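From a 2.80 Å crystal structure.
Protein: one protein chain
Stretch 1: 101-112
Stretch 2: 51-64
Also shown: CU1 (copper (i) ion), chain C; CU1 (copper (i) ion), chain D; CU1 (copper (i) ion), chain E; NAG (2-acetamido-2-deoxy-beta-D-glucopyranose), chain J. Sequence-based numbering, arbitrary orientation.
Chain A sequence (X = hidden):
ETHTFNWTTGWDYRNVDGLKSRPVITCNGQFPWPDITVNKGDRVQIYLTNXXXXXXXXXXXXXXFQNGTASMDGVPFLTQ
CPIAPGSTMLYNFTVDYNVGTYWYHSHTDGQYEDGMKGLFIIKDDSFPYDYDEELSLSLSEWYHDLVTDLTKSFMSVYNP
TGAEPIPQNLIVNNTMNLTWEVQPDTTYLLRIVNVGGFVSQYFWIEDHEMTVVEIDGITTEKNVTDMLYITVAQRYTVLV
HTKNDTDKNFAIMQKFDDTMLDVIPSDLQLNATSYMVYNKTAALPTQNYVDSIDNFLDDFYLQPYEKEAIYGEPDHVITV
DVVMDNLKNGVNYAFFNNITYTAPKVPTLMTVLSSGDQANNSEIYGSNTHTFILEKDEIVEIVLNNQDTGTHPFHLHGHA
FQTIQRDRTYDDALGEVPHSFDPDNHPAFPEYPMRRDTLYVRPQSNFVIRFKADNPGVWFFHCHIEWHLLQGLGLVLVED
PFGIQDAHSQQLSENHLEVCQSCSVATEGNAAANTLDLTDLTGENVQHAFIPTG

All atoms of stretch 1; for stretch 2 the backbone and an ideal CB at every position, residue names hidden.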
# COMPACT_ATOMS: atom_id res chain seq x y z
N THR A 101 7.79 10.12 -4.98
CA THR A 101 8.17 8.73 -4.80
C THR A 101 6.97 7.79 -4.72
O THR A 101 6.13 7.92 -3.83
CB THR A 101 9.09 8.56 -3.56
OG1 THR A 101 10.10 9.59 -3.59
CG2 THR A 101 9.74 7.17 -3.56
N TYR A 102 6.90 6.86 -5.67
CA TYR A 102 5.84 5.86 -5.67
C TYR A 102 6.42 4.48 -5.90
O TYR A 102 7.63 4.33 -6.04
CB TYR A 102 4.76 6.19 -6.72
CG TYR A 102 4.20 7.57 -6.55
CD1 TYR A 102 4.90 8.69 -7.01
CD2 TYR A 102 3.01 7.77 -5.89
CE1 TYR A 102 4.42 9.95 -6.83
CE2 TYR A 102 2.51 9.04 -5.70
CZ TYR A 102 3.23 10.12 -6.17
OH TYR A 102 2.74 11.39 -5.99
N TRP A 103 5.57 3.47 -5.91
CA TRP A 103 5.98 2.13 -6.28
C TRP A 103 4.85 1.36 -6.95
O TRP A 103 3.68 1.76 -6.92
CB TRP A 103 6.52 1.35 -5.08
CG TRP A 103 5.56 1.12 -3.93
CD1 TRP A 103 4.93 2.07 -3.20
CD2 TRP A 103 5.20 -0.14 -3.34
NE1 TRP A 103 4.16 1.49 -2.23
CE2 TRP A 103 4.31 0.13 -2.29
CE3 TRP A 103 5.53 -1.47 -3.62
CZ2 TRP A 103 3.74 -0.87 -1.51
CZ3 TRP A 103 4.96 -2.47 -2.84
CH2 TRP A 103 4.08 -2.17 -1.79
N TYR A 104 5.21 0.25 -7.57
CA TYR A 104 4.24 -0.61 -8.18
C TYR A 104 4.36 -2.01 -7.60
O TYR A 104 5.46 -2.47 -7.29
CB TYR A 104 4.45 -0.62 -9.69
CG TYR A 104 5.69 -1.32 -10.16
CD1 TYR A 104 5.67 -2.67 -10.47
CD2 TYR A 104 6.89 -0.62 -10.34
CE1 TYR A 104 6.80 -3.32 -10.93
CE2 TYR A 104 8.04 -1.27 -10.80
CZ TYR A 104 7.99 -2.62 -11.09
OH TYR A 104 9.11 -3.28 -11.56
N HIS A 105 3.24 -2.69 -7.45
CA HIS A 105 3.23 -4.06 -6.96
C HIS A 105 2.07 -4.82 -7.55
O HIS A 105 1.08 -4.22 -7.97
CB HIS A 105 3.15 -4.10 -5.42
CG HIS A 105 1.96 -3.39 -4.84
ND1 HIS A 105 0.72 -3.98 -4.73
CD2 HIS A 105 1.84 -2.14 -4.32
CE1 HIS A 105 -0.12 -3.12 -4.17
NE2 HIS A 105 0.53 -2.00 -3.91
N SER A 106 2.19 -6.14 -7.60
CA SER A 106 1.08 -7.00 -7.96
C SER A 106 -0.04 -6.78 -6.96
O SER A 106 0.21 -6.59 -5.78
CB SER A 106 1.51 -8.46 -7.92
OG SER A 106 0.41 -9.34 -7.99
N HIS A 107 -1.28 -6.80 -7.43
CA HIS A 107 -2.41 -6.69 -6.52
C HIS A 107 -3.23 -7.99 -6.44
O HIS A 107 -4.38 -7.98 -6.00
CB HIS A 107 -3.31 -5.50 -6.90
CG HIS A 107 -3.85 -4.75 -5.72
ND1 HIS A 107 -4.91 -5.21 -4.98
CD2 HIS A 107 -3.46 -3.59 -5.15
CE1 HIS A 107 -5.16 -4.35 -4.00
NE2 HIS A 107 -4.28 -3.36 -4.08
N THR A 108 -2.63 -9.11 -6.86
CA THR A 108 -3.29 -10.40 -6.73
C THR A 108 -3.09 -10.90 -5.30
O THR A 108 -3.12 -10.09 -4.38
CB THR A 108 -2.91 -11.36 -7.87
OG1 THR A 108 -3.26 -10.74 -9.12
CG2 THR A 108 -3.68 -12.66 -7.77
N ASP A 109 -2.93 -12.21 -5.09
CA ASP A 109 -3.06 -12.82 -3.75
C ASP A 109 -1.98 -12.27 -2.79
O ASP A 109 -2.15 -11.20 -2.19
CB ASP A 109 -3.01 -14.35 -3.85
CG ASP A 109 -4.34 -14.98 -4.42
OD1 ASP A 109 -5.33 -15.12 -3.63
OD2 ASP A 109 -4.39 -15.37 -5.63
N GLY A 110 -0.87 -12.98 -2.66
CA GLY A 110 0.24 -12.47 -1.86
C GLY A 110 1.40 -12.19 -2.78
O GLY A 110 2.49 -11.78 -2.34
N GLN A 111 1.14 -12.43 -4.05
CA GLN A 111 2.08 -12.22 -5.14
C GLN A 111 3.21 -11.20 -4.85
O GLN A 111 4.38 -11.56 -4.94
CB GLN A 111 1.28 -11.85 -6.38
CG GLN A 111 1.89 -12.21 -7.68
CD GLN A 111 0.87 -12.80 -8.63
OE1 GLN A 111 0.46 -12.18 -9.61
NE2 GLN A 111 0.44 -14.02 -8.34
N TYR A 112 2.92 -9.96 -4.48
CA TYR A 112 4.06 -9.02 -4.35
C TYR A 112 5.12 -9.35 -3.28
O TYR A 112 6.29 -9.05 -3.47
CB TYR A 112 3.68 -7.53 -4.35
CG TYR A 112 3.36 -6.86 -3.03
CD1 TYR A 112 4.36 -6.41 -2.16
CD2 TYR A 112 2.03 -6.62 -2.67
CE1 TYR A 112 4.04 -5.76 -0.96
CE2 TYR A 112 1.70 -5.99 -1.50
CZ TYR A 112 2.70 -5.56 -0.65
OH TYR A 112 2.29 -4.94 0.52
N UNK A 51 3.20 -15.04 -17.39
CA UNK A 51 3.93 -16.23 -17.82
C UNK A 51 4.00 -17.29 -16.74
O UNK A 51 4.74 -18.26 -16.87
CB UNK A 51 5.35 -15.85 -18.25
N UNK A 52 3.23 -17.08 -15.68
CA UNK A 52 3.14 -18.05 -14.58
C UNK A 52 2.13 -19.12 -14.92
O UNK A 52 1.14 -18.84 -15.60
CB UNK A 52 2.76 -17.36 -13.27
N UNK A 53 2.37 -20.34 -14.45
CA UNK A 53 1.64 -21.50 -14.97
C UNK A 53 0.20 -21.68 -14.48
O UNK A 53 -0.61 -22.34 -15.13
CB UNK A 53 2.43 -22.76 -14.62
N UNK A 54 -0.11 -21.08 -13.34
CA UNK A 54 -1.28 -21.49 -12.58
C UNK A 54 -1.93 -20.35 -11.76
O UNK A 54 -3.04 -20.52 -11.26
CB UNK A 54 -0.88 -22.63 -11.64
N UNK A 55 -1.26 -19.21 -11.63
CA UNK A 55 -1.83 -18.06 -10.93
C UNK A 55 -2.37 -17.02 -11.90
O UNK A 55 -1.97 -16.98 -13.07
CB UNK A 55 -0.78 -17.42 -10.02
N UNK A 56 -3.28 -16.17 -11.42
CA UNK A 56 -3.59 -14.92 -12.11
C UNK A 56 -2.55 -13.83 -11.74
O UNK A 56 -1.72 -14.06 -10.85
CB UNK A 56 -5.00 -14.46 -11.76
N UNK A 57 -2.56 -12.69 -12.43
CA UNK A 57 -1.73 -11.54 -12.04
C UNK A 57 -2.45 -10.21 -12.21
O UNK A 57 -3.51 -10.14 -12.81
CB UNK A 57 -0.44 -11.52 -12.86
N UNK A 58 -1.85 -9.16 -11.67
CA UNK A 58 -2.29 -7.79 -11.90
C UNK A 58 -1.13 -6.93 -11.48
O UNK A 58 -0.18 -7.44 -10.89
CB UNK A 58 -3.57 -7.44 -11.14
N UNK A 59 -1.20 -5.64 -11.80
CA UNK A 59 -0.19 -4.69 -11.36
C UNK A 59 -0.86 -3.40 -11.01
O UNK A 59 -1.64 -2.86 -11.80
CB UNK A 59 0.88 -4.47 -12.43
N UNK A 60 -0.56 -2.91 -9.81
CA UNK A 60 -1.12 -1.67 -9.31
C UNK A 60 0.01 -0.68 -9.10
O UNK A 60 1.06 -1.04 -8.61
CB UNK A 60 -1.90 -1.90 -8.02
N UNK A 61 -0.22 0.58 -9.47
CA UNK A 61 0.77 1.62 -9.31
C UNK A 61 0.40 2.52 -8.13
O UNK A 61 -0.45 3.41 -8.25
CB UNK A 61 0.90 2.44 -10.60
N UNK A 62 1.04 2.24 -7.00
CA UNK A 62 0.63 2.75 -5.71
C UNK A 62 0.80 4.24 -5.60
O UNK A 62 1.92 4.75 -5.66
CB UNK A 62 1.42 2.06 -4.60
N UNK A 63 -0.32 4.94 -5.41
CA UNK A 63 -0.27 6.37 -5.11
C UNK A 63 -0.70 7.22 -6.28
O UNK A 63 -1.13 8.35 -6.10
CB UNK A 63 1.14 6.77 -4.68
N UNK A 64 -0.59 6.66 -7.48
CA UNK A 64 -0.98 7.35 -8.69
C UNK A 64 -2.50 7.52 -8.73
O UNK A 64 -3.24 6.60 -8.40
CB UNK A 64 -0.49 6.59 -9.92
CU CU1 C . 0.15 -0.42 -2.64
CU CU1 D . -2.62 2.19 -4.10
CU CU1 E . -4.80 -1.67 -2.97
C1 NAG J . -7.70 -16.88 -11.52
C2 NAG J . -8.01 -17.72 -10.26
C3 NAG J . -9.29 -18.56 -10.40
C4 NAG J . -10.45 -17.77 -11.03
C5 NAG J . -10.03 -16.93 -12.23
C6 NAG J . -10.38 -15.44 -12.04
C7 NAG J . -6.29 -18.31 -8.64
C8 NAG J . -6.70 -19.11 -7.43
N2 NAG J . -6.90 -18.57 -9.81
O3 NAG J . -9.70 -19.00 -9.12
O4 NAG J . -11.43 -18.68 -11.44
O5 NAG J . -8.65 -17.15 -12.53
O6 NAG J . -11.78 -15.25 -11.91
O7 NAG J . -5.42 -17.42 -8.51

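Positions 51, 53 and 54 lie beyond the reach of stretch 1, which sets no limit on their side chains; they are Gly51, Asn53 and Asn54. Position 52 points toward stretch 1 but from a distance, so only a long chain could approach it. It is Met52, whose long chain reaches toward the end of Gln111.

At 55 the CB points at Gln111 from close by, leaving room for a small side chain, polar or not. Thr55 is such a residue and packs against the side chain of Gln111. Position 56 points sideways, and the sugar C1 lies nearby with no attachment atom in view, which argues strongly for asparagine. Asn56 bonds to it through ND2, 1.4 Å from NAG C1. Position 57 also points sideways, near Gln111, where a small residue fits; it is Thr57.

The ideal CB at 58 lies 3.9 Å from Thr108 OG1 and 4.4 Å from His107 N, so a short hydroxyl side chain could serve both. Ser58 does: its OG shares a hydrogen bond with Thr108 OG1 (2.9 Å) and accepts a weak one from His107 N (3.2 Å).

Position 59 points away, yet a long flexible chain could bend back to the Tyr104 ring. Met59 brings SD to 3.5 Å from Tyr104 CD1, approaching the ring obliquely.

From 60 the backbone runs antiparallel to strand 101-105. The CB of 60 is on the same face as His105, near His107 and within reach of a copper ion, so a metal ligand is expected. His60 binds the chain D copper through NE2 (2.1 Å); its ring edge points toward the face of His105, while the edge of His107 points toward its own face. Its backbone N donates to His105 O (2.8 Å).

Position 61 shares the other face with Tyr104, whose CB invites an apolar or aromatic group. Phe61 packs CD2 3.5 Å from Tyr104 CB.

Position 62 returns to the face of Trp103 and His105, its CB 4.2 Å from His105 NE2, a copper ligand; histidine is again the natural candidate. His62 ND1 binds the chain C copper at 1.9 Å, joining His105 NE2 (2.1 Å), and its ring stacks, offset, on the five-membered ring of Trp103.

At 63, phi is 107° and psi -23°, and a CB would fall 2.4 Å from Tyr102 CD2. Both facts demand glycine, and Gly63 lets its CA lie at the edge of that ring.

Position 64 points sideways, but a branched aliphatic chain could cover the Tyr102 ring. Leu64 lays CD1 over one face, 3.6 Å from Tyr102 CG.

Stretch 2 (51-64) GMNNTNTSMHFHGL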
# COMPACT_ATOMS: atom_id res chain seq x y z
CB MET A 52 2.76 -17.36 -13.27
CG MET A 52 3.91 -16.72 -12.58
SD MET A 52 3.40 -15.38 -11.46
CE MET A 52 2.07 -14.62 -12.41
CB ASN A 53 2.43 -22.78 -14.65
CG ASN A 53 2.20 -23.86 -15.68
OD1 ASN A 53 2.53 -23.68 -16.85
ND2 ASN A 53 1.65 -24.99 -15.24
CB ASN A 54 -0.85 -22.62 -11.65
CG ASN A 54 0.32 -22.20 -10.71
OD1 ASN A 54 1.09 -21.24 -10.99
ND2 ASN A 54 0.45 -22.92 -9.58
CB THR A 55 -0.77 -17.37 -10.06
OG1 THR A 55 0.38 -18.23 -9.92
CG2 THR A 55 -1.34 -17.02 -8.69
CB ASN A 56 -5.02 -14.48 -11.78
CG ASN A 56 -6.09 -15.42 -12.36
OD1 ASN A 56 -5.89 -16.03 -13.41
ND2 ASN A 56 -7.25 -15.52 -11.68
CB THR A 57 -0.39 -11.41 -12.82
OG1 THR A 57 -0.09 -12.62 -13.53
CG2 THR A 57 0.74 -11.04 -11.89
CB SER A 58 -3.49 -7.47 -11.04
OG SER A 58 -3.24 -7.86 -9.70
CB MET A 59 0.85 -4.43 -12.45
CG MET A 59 2.05 -3.60 -12.01
SD MET A 59 3.55 -4.00 -12.94
CE MET A 59 3.01 -3.56 -14.58
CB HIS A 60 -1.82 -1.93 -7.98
CG HIS A 60 -2.13 -0.69 -7.20
ND1 HIS A 60 -2.79 0.39 -7.74
CD2 HIS A 60 -1.88 -0.37 -5.91
CE1 HIS A 60 -2.93 1.33 -6.83
NE2 HIS A 60 -2.39 0.89 -5.71
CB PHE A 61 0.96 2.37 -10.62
CG PHE A 61 1.20 1.44 -11.76
CD1 PHE A 61 0.11 0.89 -12.47
CD2 PHE A 61 2.49 1.05 -12.10
CE1 PHE A 61 0.32 -0.01 -13.50
CE2 PHE A 61 2.70 0.15 -13.14
CZ PHE A 61 1.62 -0.38 -13.84
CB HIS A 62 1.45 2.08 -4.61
CG HIS A 62 0.99 2.42 -3.23
ND1 HIS A 62 0.47 1.48 -2.37
CD2 HIS A 62 0.95 3.61 -2.57
CE1 HIS A 62 0.14 2.07 -1.23
NE2 HIS A 62 0.41 3.36 -1.33
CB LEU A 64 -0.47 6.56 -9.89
CG LEU A 64 0.95 6.85 -10.40
CD1 LEU A 64 2.03 6.99 -9.34
CD2 LEU A 64 1.36 5.83 -11.44
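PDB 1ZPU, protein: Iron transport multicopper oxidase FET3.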